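Local coordinates for protein FkbI (Streptomyces hygroscopicus, PDB 1R2J), which binds FAD and probably acts as an acyl-ACP dehydrogenase in making the methoxymalonyl extender unit of the polyketide immunosuppressant FK520, at residues 80-85 with 96-101; 86-91 with 205-210; 123-128 with 152-157. All blocks are in the same frame, centred on the assembly; numbering follows the deposited sequence.

Contact 1 of 3, residues 80-85 with 96-101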
ATOM      1  N   MET A  80       3.015  -6.644   1.488  1.00 23.84           N
ATOM      2  CA  MET A  80       2.041  -7.116   2.457  1.00 23.19           C
ATOM      3  C   MET A  80       1.798  -8.608   2.270  1.00 22.93           C
ATOM      4  O   MET A  80       1.680  -9.346   3.241  1.00 21.91           O
ATOM      5  CB  MET A  80       0.725  -6.345   2.313  1.00 23.73           C
ATOM      6  CG  MET A  80      -0.318  -6.709   3.373  1.00 26.62           C
ATOM      7  SD  MET A  80      -1.532  -5.400   3.711  1.00 32.63           S
ATOM      8  CE  MET A  80      -2.571  -5.521   2.288  1.00 28.49           C
ATOM      9  N   ALA A  81       1.721  -9.047   1.018  1.00 22.94           N
ATOM     10  CA  ALA A  81       1.503 -10.460   0.727  1.00 23.19           C
ATOM     11  C   ALA A  81       2.682 -11.282   1.231  1.00 24.00           C
ATOM     12  O   ALA A  81       2.494 -12.322   1.867  1.00 24.47           O
ATOM     13  CB  ALA A  81       1.335 -10.665  -0.767  1.00 23.98           C
ATOM     14  N   ALA A  82       3.894 -10.804   0.945  1.00 23.86           N
ATOM     15  CA  ALA A  82       5.115 -11.486   1.353  1.00 24.25           C
ATOM     16  C   ALA A  82       5.186 -11.608   2.867  1.00 25.40           C
ATOM     17  O   ALA A  82       5.510 -12.671   3.402  1.00 23.32           O
ATOM     18  CB  ALA A  82       6.339 -10.728   0.829  1.00 23.36           C
ATOM     19  N   TRP A  83       4.892 -10.504   3.548  1.00 26.11           N
ATOM     20  CA  TRP A  83       4.901 -10.454   5.007  1.00 25.86           C
ATOM     21  C   TRP A  83       3.868 -11.417   5.583  1.00 26.18           C
ATOM     22  O   TRP A  83       4.151 -12.159   6.520  1.00 26.10           O
ATOM     23  CB  TRP A  83       4.598  -9.029   5.483  1.00 24.59           C
ATOM     24  CG  TRP A  83       4.338  -8.932   6.950  1.00 24.91           C
ATOM     25  CD1 TRP A  83       3.144  -8.658   7.557  1.00 25.15           C
ATOM     26  CD2 TRP A  83       5.288  -9.127   8.002  1.00 25.03           C
ATOM     27  NE1 TRP A  83       3.296  -8.672   8.924  1.00 24.60           N
ATOM     28  CE2 TRP A  83       4.602  -8.956   9.223  1.00 25.38           C
ATOM     29  CE3 TRP A  83       6.655  -9.432   8.031  1.00 27.10           C
ATOM     30  CZ2 TRP A  83       5.236  -9.079  10.463  1.00 27.65           C
ATOM     31  CZ3 TRP A  83       7.285  -9.556   9.263  1.00 28.40           C
ATOM     32  CH2 TRP A  83       6.574  -9.378  10.462  1.00 29.10           C
ATOM     33  N   THR A  84       2.667 -11.392   5.021  1.00 27.05           N
ATOM     34  CA  THR A  84       1.595 -12.269   5.475  1.00 28.10           C
ATOM     35  C   THR A  84       2.005 -13.746   5.399  1.00 29.81           C
ATOM     36  O   THR A  84       1.730 -14.526   6.314  1.00 30.02           O
ATOM     37  CB  THR A  84       0.322 -12.051   4.628  1.00 27.34           C
ATOM     38  OG1 THR A  84      -0.099 -10.686   4.745  1.00 26.64           O
ATOM     39  CG2 THR A  84      -0.803 -12.963   5.100  1.00 26.38           C
ATOM     40  N   VAL A  85       2.670 -14.129   4.314  1.00 30.22           N
ATOM     41  CA  VAL A  85       3.086 -15.512   4.143  1.00 33.95           C
ATOM     42  C   VAL A  85       4.240 -15.893   5.060  1.00 35.15           C
ATOM     43  O   VAL A  85       4.298 -17.008   5.568  1.00 36.75           O
ATOM     44  CB  VAL A  85       3.490 -15.808   2.677  1.00 34.27           C
ATOM     45  CG1 VAL A  85       3.934 -17.244   2.538  1.00 35.70           C
ATOM     46  CG2 VAL A  85       2.314 -15.529   1.745  1.00 34.07           C
ATOM     47  N   THR A  96       8.372 -21.589  -0.671  1.00 40.05           N
ATOM     48  CA  THR A  96       7.825 -21.626  -2.020  1.00 40.31           C
ATOM     49  C   THR A  96       7.317 -20.272  -2.519  1.00 39.61           C
ATOM     50  O   THR A  96       7.726 -19.792  -3.578  1.00 38.50           O
ATOM     51  CB  THR A  96       6.666 -22.646  -2.115  1.00 41.78           C
ATOM     52  OG1 THR A  96       7.112 -23.924  -1.645  1.00 41.89           O
ATOM     53  CG2 THR A  96       6.192 -22.786  -3.554  1.00 42.13           C
ATOM     54  N   PHE A  97       6.430 -19.659  -1.747  1.00 38.20           N
ATOM     55  CA  PHE A  97       5.841 -18.382  -2.130  1.00 37.97           C
ATOM     56  C   PHE A  97       6.785 -17.185  -2.135  1.00 37.02           C
ATOM     57  O   PHE A  97       6.763 -16.384  -3.068  1.00 38.83           O
ATOM     58  CB  PHE A  97       4.638 -18.091  -1.235  1.00 38.15           C
ATOM     59  CG  PHE A  97       3.552 -19.127  -1.335  1.00 39.65           C
ATOM     60  CD1 PHE A  97       2.929 -19.383  -2.553  1.00 39.79           C
ATOM     61  CD2 PHE A  97       3.152 -19.847  -0.215  1.00 40.19           C
ATOM     62  CE1 PHE A  97       1.924 -20.337  -2.653  1.00 39.24           C
ATOM     63  CE2 PHE A  97       2.145 -20.806  -0.308  1.00 39.80           C
ATOM     64  CZ  PHE A  97       1.533 -21.049  -1.526  1.00 38.26           C
ATOM     65  N   LEU A  98       7.611 -17.057  -1.105  1.00 35.00           N
ATOM     66  CA  LEU A  98       8.530 -15.934  -1.032  1.00 34.21           C
ATOM     67  C   LEU A  98       9.517 -15.880  -2.202  1.00 35.58           C
ATOM     68  O   LEU A  98       9.838 -14.796  -2.696  1.00 34.33           O
ATOM     69  CB  LEU A  98       9.283 -15.947   0.304  1.00 33.15           C
ATOM     70  CG  LEU A  98       8.435 -15.612   1.541  1.00 33.43           C
ATOM     71  CD1 LEU A  98       9.267 -15.794   2.796  1.00 31.80           C
ATOM     72  CD2 LEU A  98       7.920 -14.188   1.462  1.00 33.59           C
ATOM     73  N   LYS A  99       9.982 -17.040  -2.658  1.00 35.71           N
ATOM     74  CA  LYS A  99      10.932 -17.079  -3.768  1.00 36.22           C
ATOM     75  C   LYS A  99      10.269 -16.629  -5.067  1.00 35.04           C
ATOM     76  O   LYS A  99      10.908 -16.017  -5.923  1.00 33.44           O
ATOM     77  CB  LYS A  99      11.504 -18.487  -3.940  1.00 38.62           C
ATOM     78  CG  LYS A  99      10.578 -19.436  -4.698  1.00 44.45           C
ATOM     79  CD  LYS A  99      11.017 -19.626  -6.150  1.00 47.22           C
ATOM     80  CE  LYS A  99      12.408 -20.260  -6.272  1.00 49.69           C
ATOM     81  NZ  LYS A  99      12.855 -20.455  -7.683  1.00 51.25           N
ATOM     82  N   GLU A 100       8.985 -16.935  -5.217  1.00 34.47           N
ATOM     83  CA  GLU A 100       8.268 -16.527  -6.414  1.00 33.98           C
ATOM     84  C   GLU A 100       8.014 -15.020  -6.423  1.00 32.40           C
ATOM     85  O   GLU A 100       7.994 -14.397  -7.487  1.00 31.84           O
ATOM     86  CB  GLU A 100       6.943 -17.283  -6.526  1.00 36.34           C
ATOM     87  CG  GLU A 100       7.112 -18.787  -6.663  1.00 40.59           C
ATOM     88  CD  GLU A 100       5.867 -19.470  -7.192  1.00 43.71           C
ATOM     89  OE1 GLU A 100       5.761 -20.710  -7.049  1.00 46.69           O
ATOM     90  OE2 GLU A 100       4.994 -18.767  -7.749  1.00 44.27           O
ATOM     91  N   LEU A 101       7.821 -14.438  -5.244  1.00 31.29           N
ATOM     92  CA  LEU A 101       7.563 -13.000  -5.136  1.00 31.89           C
ATOM     93  C   LEU A 101       8.834 -12.175  -5.304  1.00 32.14           C
ATOM     94  O   LEU A 101       8.809 -10.942  -5.196  1.00 31.61           O
ATOM     95  CB  LEU A 101       6.923 -12.673  -3.777  1.00 30.97           C
ATOM     96  CG  LEU A 101       5.562 -13.310  -3.476  1.00 30.70           C
ATOM     97  CD1 LEU A 101       5.084 -12.845  -2.113  1.00 30.49           C
ATOM     98  CD2 LEU A 101       4.555 -12.924  -4.547  1.00 31.06           C
TER
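A helical hairpin in the N-terminal, all-helical part of the acyl-CoA dehydrogenase fold brings A82 and V85 of helix 69-88 against F97 and L98 of helix 91-100 and L101 just beyond its end. The two helices run antiparallel, and they illustrate how a small residue lets neighbouring helices approach closely: the CA atoms of A82 and L98 are 6.1 Å apart. Two leucines converge on this alanine. CD1 of L101 comes in against the helix backbone itself, 3.7 Å from A82 CA, and it also touches the methyl group. That reach follows from the extended leucine chain, in which CD1 lies anti to CA (chi2 -179°). L98 approaches A82 differently. Its CD2 rests 3.9 Å from A82 CB, and the same methyl group lies 3.4 Å from A82 O, so that one branch covers both the side chain and the carbonyl. No hydrogen bond joins the two segments, and the side chains that meet are all apolar.

Around this centre the hairpin meets the flavin-binding part of the protein. A81 and L101 both touch A107 of strand 107-110, and A81 also packs on V109, an FAD-binding residue. At the far side of helix 69-88, M80 O is gripped by T84 N and T84 OG1, which reach it from opposite faces of the carbonyl plane; the hydroxyl is also hydrogen-bonded to S221 OG of helix 219-248.

Toward the turn of the hairpin, V85 and F97 cross at about a right angle. V85 places CG1 anti to its backbone N (chi1 179°), and this methyl group approaches the phenylalanine obliquely, lying 3.9 Å from F97 CD2 and equally near F97 CB.

Contact 2 of 3, residues 86-91 with 205-210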
ATOM      1  N   GLN A  86       5.157 -14.968   5.291  1.00 36.28           N
ATOM      2  CA  GLN A  86       6.279 -15.297   6.143  1.00 37.77           C
ATOM      3  C   GLN A  86       5.941 -15.132   7.628  1.00 37.99           C
ATOM      4  O   GLN A  86       6.724 -15.512   8.497  1.00 37.72           O
ATOM      5  CB  GLN A  86       7.491 -14.458   5.730  1.00 39.87           C
ATOM      6  CG  GLN A  86       7.686 -13.180   6.488  1.00 40.84           C
ATOM      7  CD  GLN A  86       8.540 -13.394   7.704  1.00 43.52           C
ATOM      8  OE1 GLN A  86       9.600 -14.015   7.624  1.00 45.78           O
ATOM      9  NE2 GLN A  86       8.089 -12.887   8.845  1.00 45.59           N
ATOM     10  N   ARG A  87       4.763 -14.588   7.919  1.00 37.77           N
ATOM     11  CA  ARG A  87       4.332 -14.405   9.302  1.00 38.75           C
ATOM     12  C   ARG A  87       3.368 -15.525   9.711  1.00 38.82           C
ATOM     13  O   ARG A  87       3.279 -15.881  10.886  1.00 38.36           O
ATOM     14  CB  ARG A  87       3.639 -13.048   9.476  1.00 39.96           C
ATOM     15  CG  ARG A  87       3.247 -12.722  10.919  1.00 42.85           C
ATOM     16  CD  ARG A  87       4.475 -12.586  11.818  1.00 44.89           C
ATOM     17  NE  ARG A  87       4.134 -12.484  13.239  1.00 47.20           N
ATOM     18  CZ  ARG A  87       5.033 -12.401  14.221  1.00 49.14           C
ATOM     19  NH1 ARG A  87       6.332 -12.403  13.941  1.00 48.85           N
ATOM     20  NH2 ARG A  87       4.639 -12.324  15.487  1.00 49.54           N
ATOM     21  N   LEU A  88       2.662 -16.078   8.726  1.00 38.60           N
ATOM     22  CA  LEU A  88       1.687 -17.142   8.956  1.00 39.24           C
ATOM     23  C   LEU A  88       2.106 -18.496   8.367  1.00 40.34           C
ATOM     24  O   LEU A  88       1.974 -19.533   9.019  1.00 42.64           O
ATOM     25  CB  LEU A  88       0.332 -16.737   8.360  1.00 37.46           C
ATOM     26  CG  LEU A  88      -0.257 -15.386   8.774  1.00 36.21           C
ATOM     27  CD1 LEU A  88      -1.550 -15.137   8.008  1.00 36.53           C
ATOM     28  CD2 LEU A  88      -0.507 -15.362  10.269  1.00 34.46           C
ATOM     29  N   GLY A  89       2.606 -18.483   7.135  1.00 40.00           N
ATOM     30  CA  GLY A  89       3.019 -19.717   6.488  1.00 40.12           C
ATOM     31  C   GLY A  89       4.079 -20.501   7.244  1.00 39.51           C
ATOM     32  O   GLY A  89       4.712 -19.979   8.163  1.00 38.57           O
ATOM     33  N   ASP A  90       4.268 -21.762   6.864  1.00 39.01           N
ATOM     34  CA  ASP A  90       5.271 -22.599   7.512  1.00 40.25           C
ATOM     35  C   ASP A  90       6.588 -22.531   6.741  1.00 40.16           C
ATOM     36  O   ASP A  90       6.797 -21.630   5.928  1.00 39.04           O
ATOM     37  CB  ASP A  90       4.794 -24.058   7.610  1.00 40.94           C
ATOM     38  CG  ASP A  90       4.411 -24.647   6.263  1.00 42.67           C
ATOM     39  OD1 ASP A  90       5.180 -24.478   5.296  1.00 45.42           O
ATOM     40  OD2 ASP A  90       3.345 -25.292   6.167  1.00 43.99           O
ATOM     41  N   ALA A  91       7.470 -23.490   7.002  1.00 39.65           N
ATOM     42  CA  ALA A  91       8.770 -23.541   6.347  1.00 39.65           C
ATOM     43  C   ALA A  91       8.644 -23.781   4.846  1.00 39.57           C
ATOM     44  O   ALA A  91       9.275 -23.091   4.047  1.00 38.46           O
ATOM     45  CB  ALA A  91       9.626 -24.635   6.981  1.00 40.78           C
ATOM     46  N   ALA A 205      -2.109 -24.615   0.075  1.00 35.54           N
ATOM     47  CA  ALA A 205      -2.309 -23.213  -0.266  1.00 34.92           C
ATOM     48  C   ALA A 205      -2.757 -22.440   0.960  1.00 35.00           C
ATOM     49  O   ALA A 205      -2.525 -21.237   1.062  1.00 36.03           O
ATOM     50  CB  ALA A 205      -3.345 -23.084  -1.367  1.00 34.08           C
ATOM     51  N   VAL A 206      -3.403 -23.137   1.891  1.00 34.45           N
ATOM     52  CA  VAL A 206      -3.881 -22.511   3.117  1.00 33.44           C
ATOM     53  C   VAL A 206      -2.750 -22.395   4.125  1.00 33.47           C
ATOM     54  O   VAL A 206      -2.292 -23.390   4.684  1.00 33.63           O
ATOM     55  CB  VAL A 206      -5.025 -23.321   3.740  1.00 33.10           C
ATOM     56  CG1 VAL A 206      -5.581 -22.594   4.946  1.00 33.72           C
ATOM     57  CG2 VAL A 206      -6.112 -23.546   2.706  1.00 34.13           C
ATOM     58  N   LEU A 207      -2.304 -21.167   4.360  1.00 33.67           N
ATOM     59  CA  LEU A 207      -1.211 -20.910   5.287  1.00 33.63           C
ATOM     60  C   LEU A 207      -1.444 -21.527   6.661  1.00 34.34           C
ATOM     61  O   LEU A 207      -2.571 -21.583   7.148  1.00 34.19           O
ATOM     62  CB  LEU A 207      -0.992 -19.401   5.421  1.00 32.00           C
ATOM     63  CG  LEU A 207      -0.556 -18.674   4.141  1.00 32.33           C
ATOM     64  CD1 LEU A 207      -0.503 -17.178   4.399  1.00 31.05           C
ATOM     65  CD2 LEU A 207       0.799 -19.189   3.679  1.00 31.56           C
ATOM     66  N   ALA A 208      -0.367 -22.001   7.279  1.00 36.37           N
ATOM     67  CA  ALA A 208      -0.440 -22.604   8.603  1.00 38.43           C
ATOM     68  C   ALA A 208      -0.791 -21.502   9.591  1.00 40.14           C
ATOM     69  O   ALA A 208      -0.431 -20.342   9.396  1.00 40.17           O
ATOM     70  CB  ALA A 208       0.898 -23.236   8.968  1.00 38.87           C
ATOM     71  N   GLY A 209      -1.486 -21.856  10.662  1.00 41.03           N
ATOM     72  CA  GLY A 209      -1.862 -20.828  11.613  1.00 42.47           C
ATOM     73  C   GLY A 209      -3.145 -20.158  11.159  1.00 41.76           C
ATOM     74  O   GLY A 209      -3.575 -19.159  11.731  1.00 41.00           O
ATOM     75  N   SER A 210      -3.750 -20.712  10.112  1.00 42.00           N
ATOM     76  CA  SER A 210      -5.010 -20.202   9.589  1.00 42.26           C
ATOM     77  C   SER A 210      -6.146 -20.649  10.506  1.00 44.12           C
ATOM     78  O   SER A 210      -7.271 -20.845  10.056  1.00 47.02           O
ATOM     79  CB  SER A 210      -5.275 -20.742   8.181  1.00 40.19           C
ATOM     80  OG  SER A 210      -4.663 -19.949   7.182  1.00 35.44           O
TER
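The flat groups that meet where L88 and G89 face L207 and A208 are peptide planes, not rings. L207 CB stands over one face of the L88-G89 peptide, 4.1 Å from G89 N, and the A208 carbonyl oxygen lies on the same side; L207 CD2 comes in more obliquely and lies 3.6 Å from G89 CA. Because G89 has no side chain, the leucine can settle directly on the backbone where helix 69-88 ends. The other branch, L207 CD1, meets L88 CB at 4.1 Å. L88 points at the 205-210 segment and also packs on V165 of strand 164-169. Beside this, the methyl group of A208 lies 4.2 Å from D90 CB; D90 is the N-cap of helix 91-100, its OD1 accepting from Q93 N.

No hydrogen bond crosses between the segments, but the loop makes its own. S210 OG donates to L207 O at 2.7 Å, tilted 26° from the carbonyl plane, and S210 N adds a weak bond to the same oxygen. S210 OG is also hydrogen-bonded to V165 N. The arrangement is a type II beta turn, L207 to S210, with G209 at its third position (phi 85°), set against the C-terminal end of helix 69-88.

Contact 3 of 3, residues 123-128 with 152-157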
ATOM      1  N   MET A 123     -16.622  -9.972   7.103  1.00 30.66           N
ATOM      2  CA  MET A 123     -16.432 -10.694   5.843  1.00 31.96           C
ATOM      3  C   MET A 123     -17.109 -12.066   5.933  1.00 33.05           C
ATOM      4  O   MET A 123     -17.103 -12.693   6.992  1.00 30.93           O
ATOM      5  CB  MET A 123     -14.940 -10.866   5.531  1.00 30.44           C
ATOM      6  CG  MET A 123     -14.142 -11.592   6.599  1.00 31.18           C
ATOM      7  SD  MET A 123     -12.493 -12.100   6.033  1.00 32.14           S
ATOM      8  CE  MET A 123     -11.575 -10.545   6.081  1.00 30.67           C
ATOM      9  N   ARG A 124     -17.695 -12.527   4.830  1.00 34.72           N
ATOM     10  CA  ARG A 124     -18.383 -13.818   4.824  1.00 36.69           C
ATOM     11  C   ARG A 124     -17.724 -14.884   3.959  1.00 37.61           C
ATOM     12  O   ARG A 124     -18.208 -16.016   3.884  1.00 36.19           O
ATOM     13  CB  ARG A 124     -19.839 -13.644   4.384  1.00 38.58           C
ATOM     14  CG  ARG A 124     -20.766 -13.141   5.476  1.00 42.59           C
ATOM     15  CD  ARG A 124     -21.382 -11.809   5.114  1.00 46.22           C
ATOM     16  NE  ARG A 124     -21.958 -11.828   3.774  1.00 50.29           N
ATOM     17  CZ  ARG A 124     -22.756 -10.880   3.292  1.00 51.60           C
ATOM     18  NH1 ARG A 124     -23.077  -9.839   4.046  1.00 52.30           N
ATOM     19  NH2 ARG A 124     -23.226 -10.971   2.056  1.00 52.45           N
ATOM     20  N   THR A 125     -16.629 -14.530   3.299  1.00 36.93           N
ATOM     21  CA  THR A 125     -15.934 -15.495   2.461  1.00 38.27           C
ATOM     22  C   THR A 125     -15.494 -16.667   3.339  1.00 39.00           C
ATOM     23  O   THR A 125     -15.040 -16.474   4.472  1.00 38.45           O
ATOM     24  CB  THR A 125     -14.710 -14.854   1.784  1.00 37.87           C
ATOM     25  OG1 THR A 125     -13.972 -15.855   1.073  1.00 38.15           O
ATOM     26  CG2 THR A 125     -13.817 -14.212   2.821  1.00 40.50           C
ATOM     27  N   ARG A 126     -15.631 -17.880   2.813  1.00 39.85           N
ATOM     28  CA  ARG A 126     -15.283 -19.083   3.561  1.00 42.00           C
ATOM     29  C   ARG A 126     -14.208 -19.952   2.906  1.00 40.81           C
ATOM     30  O   ARG A 126     -14.143 -20.065   1.689  1.00 41.13           O
ATOM     31  CB  ARG A 126     -16.546 -19.928   3.777  1.00 44.51           C
ATOM     32  CG  ARG A 126     -17.485 -19.962   2.579  1.00 48.65           C
ATOM     33  CD  ARG A 126     -18.892 -20.369   2.994  1.00 52.55           C
ATOM     34  NE  ARG A 126     -19.767 -20.546   1.839  1.00 56.08           N
ATOM     35  CZ  ARG A 126     -20.177 -19.553   1.054  1.00 57.98           C
ATOM     36  NH1 ARG A 126     -19.790 -18.307   1.303  1.00 58.71           N
ATOM     37  NH2 ARG A 126     -20.968 -19.805   0.018  1.00 58.58           N
ATOM     38  N   VAL A 127     -13.361 -20.543   3.743  1.00 41.03           N
ATOM     39  CA  VAL A 127     -12.295 -21.434   3.308  1.00 43.19           C
ATOM     40  C   VAL A 127     -12.598 -22.751   3.987  1.00 45.38           C
ATOM     41  O   VAL A 127     -12.737 -22.791   5.216  1.00 44.55           O
ATOM     42  CB  VAL A 127     -10.917 -20.953   3.758  1.00 42.82           C
ATOM     43  CG1 VAL A 127      -9.858 -21.960   3.385  1.00 42.55           C
ATOM     44  CG2 VAL A 127     -10.598 -19.594   3.134  1.00 41.92           C
ATOM     45  N   ARG A 128     -12.707 -23.825   3.208  1.00 47.79           N
ATOM     46  CA  ARG A 128     -13.034 -25.118   3.794  1.00 51.61           C
ATOM     47  C   ARG A 128     -12.054 -26.246   3.431  1.00 52.66           C
ATOM     48  O   ARG A 128     -12.059 -26.766   2.302  1.00 52.37           O
ATOM     49  CB  ARG A 128     -14.472 -25.506   3.404  1.00 53.38           C
ATOM     50  CG  ARG A 128     -15.536 -24.998   4.367  1.00 57.49           C
ATOM     51  CD  ARG A 128     -16.850 -25.783   4.264  1.00 60.74           C
ATOM     52  NE  ARG A 128     -16.625 -27.183   4.624  1.00 63.50           N
ATOM     53  CZ  ARG A 128     -16.393 -27.639   5.854  1.00 64.17           C
ATOM     54  NH1 ARG A 128     -16.205 -28.940   6.044  1.00 64.20           N
ATOM     55  NH2 ARG A 128     -16.346 -26.809   6.890  1.00 65.01           N
ATOM     56  N   LEU A 152      -3.246 -14.591  -5.366  1.00 28.12           N
ATOM     57  CA  LEU A 152      -4.223 -13.809  -4.627  1.00 27.28           C
ATOM     58  C   LEU A 152      -4.254 -14.328  -3.200  1.00 26.49           C
ATOM     59  O   LEU A 152      -4.653 -15.466  -2.952  1.00 27.16           O
ATOM     60  CB  LEU A 152      -5.610 -13.922  -5.265  1.00 27.01           C
ATOM     61  CG  LEU A 152      -5.868 -13.165  -6.577  1.00 28.72           C
ATOM     62  CD1 LEU A 152      -5.585 -11.679  -6.380  1.00 31.18           C
ATOM     63  CD2 LEU A 152      -4.996 -13.708  -7.680  1.00 31.51           C
ATOM     64  N   VAL A 153      -3.798 -13.497  -2.269  1.00 24.12           N
ATOM     65  CA  VAL A 153      -3.774 -13.866  -0.860  1.00 22.92           C
ATOM     66  C   VAL A 153      -5.129 -13.476  -0.292  1.00 24.27           C
ATOM     67  O   VAL A 153      -5.391 -12.301  -0.020  1.00 22.90           O
ATOM     68  CB  VAL A 153      -2.649 -13.129  -0.128  1.00 22.69           C
ATOM     69  CG1 VAL A 153      -2.555 -13.608   1.314  1.00 21.28           C
ATOM     70  CG2 VAL A 153      -1.339 -13.371  -0.852  1.00 23.88           C
ATOM     71  N   VAL A 154      -5.985 -14.478  -0.119  1.00 23.50           N
ATOM     72  CA  VAL A 154      -7.349 -14.268   0.352  1.00 24.33           C
ATOM     73  C   VAL A 154      -7.640 -14.633   1.804  1.00 25.54           C
ATOM     74  O   VAL A 154      -7.277 -15.715   2.276  1.00 25.19           O
ATOM     75  CB  VAL A 154      -8.335 -15.044  -0.558  1.00 22.69           C
ATOM     76  CG1 VAL A 154      -9.771 -14.821  -0.119  1.00 25.14           C
ATOM     77  CG2 VAL A 154      -8.149 -14.602  -1.988  1.00 22.68           C
ATOM     78  N   PHE A 155      -8.312 -13.717   2.496  1.00 25.40           N
ATOM     79  CA  PHE A 155      -8.705 -13.901   3.889  1.00 26.44           C
ATOM     80  C   PHE A 155     -10.151 -14.387   3.902  1.00 26.99           C
ATOM     81  O   PHE A 155     -10.940 -14.028   3.023  1.00 26.96           O
ATOM     82  CB  PHE A 155      -8.614 -12.576   4.655  1.00 24.99           C
ATOM     83  CG  PHE A 155      -7.238 -12.266   5.182  1.00 24.94           C
ATOM     84  CD1 PHE A 155      -6.899 -12.571   6.492  1.00 24.79           C
ATOM     85  CD2 PHE A 155      -6.287 -11.667   4.371  1.00 24.66           C
ATOM     86  CE1 PHE A 155      -5.635 -12.281   6.987  1.00 26.08           C
ATOM     87  CE2 PHE A 155      -5.019 -11.372   4.859  1.00 26.14           C
ATOM     88  CZ  PHE A 155      -4.694 -11.679   6.169  1.00 25.45           C
ATOM     89  N   GLY A 156     -10.494 -15.193   4.902  1.00 28.74           N
ATOM     90  CA  GLY A 156     -11.844 -15.715   5.005  1.00 30.90           C
ATOM     91  C   GLY A 156     -12.098 -16.445   6.312  1.00 32.43           C
ATOM     92  O   GLY A 156     -11.212 -16.520   7.167  1.00 31.78           O
ATOM     93  N   LEU A 157     -13.308 -16.979   6.469  1.00 34.25           N
ATOM     94  CA  LEU A 157     -13.671 -17.706   7.679  1.00 37.80           C
ATOM     95  C   LEU A 157     -13.667 -19.204   7.416  1.00 41.14           C
ATOM     96  O   LEU A 157     -14.211 -19.675   6.415  1.00 41.35           O
ATOM     97  CB  LEU A 157     -15.057 -17.285   8.167  1.00 37.81           C
ATOM     98  CG  LEU A 157     -15.316 -15.791   8.372  1.00 37.91           C
ATOM     99  CD1 LEU A 157     -16.758 -15.580   8.819  1.00 38.17           C
ATOM    100  CD2 LEU A 157     -14.353 -15.239   9.402  1.00 36.71           C
TER
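This is a backbone bridge between two sheets in the middle, beta-rich domain of the acyl-CoA dehydrogenase fold, where R126 at the start of strand 126-130 pairs with L157, just past the end of strand 151-156. The touching parts run 94° apart, consistent with there being a single bridge. Its two bonds follow the parallel pattern, with L157 gripping the residues on either side of R126. L157 N donates almost straight to T125 O at 2.7 Å (171° at the hydrogen). In return V127 N gives its hydrogen to L157 O at 2.9 Å, coming from above that carbonyl's plane, while R126 CA makes a CA-H...O contact with the same oxygen.

Side chains fill in around the bridge. M123 bends at its thioether (chi3 77°), which puts CE 3.9 Å from F155 CB while SD lies 3.8 Å from G156 CA. F155 in turn packs on V109, an FAD-binding residue, and its side chain is about 7 Å from the bound FAD. The backbone leading into the bridge is held by E113, whose carboxylate accepts from R124 N and T125 N. The guanidinium of R126 forms a salt bridge with D137, with R124 O in plane at its edge. The side chain of L157, the other bridged residue, brings CD1 to 3.4 Å from M123 O.

How the contacts relate
Contacts 1 and 3 are buried, whereas contact 2 is only partly so and reaches the surface at G209. Contacts 1 and 2 share helix 69-88: contact 1 packs one flank against its hairpin partner, and contact 2 closes its C-terminal end with a distant loop, the two meeting where V85 CG1 lies 3.9 Å from L207 CD2. In neither does a hydrogen bond cross; apolar side chains do most of the touching. Contact 3 differs in relying on backbone hydrogen bonds. It joins the others by packing: A81 meets V153, T84 touches V153 and F155, and V206 meets V127. Helical and beta-rich parts therefore meet through apolar side chains, with contacts 1 and 3 nearer the FAD.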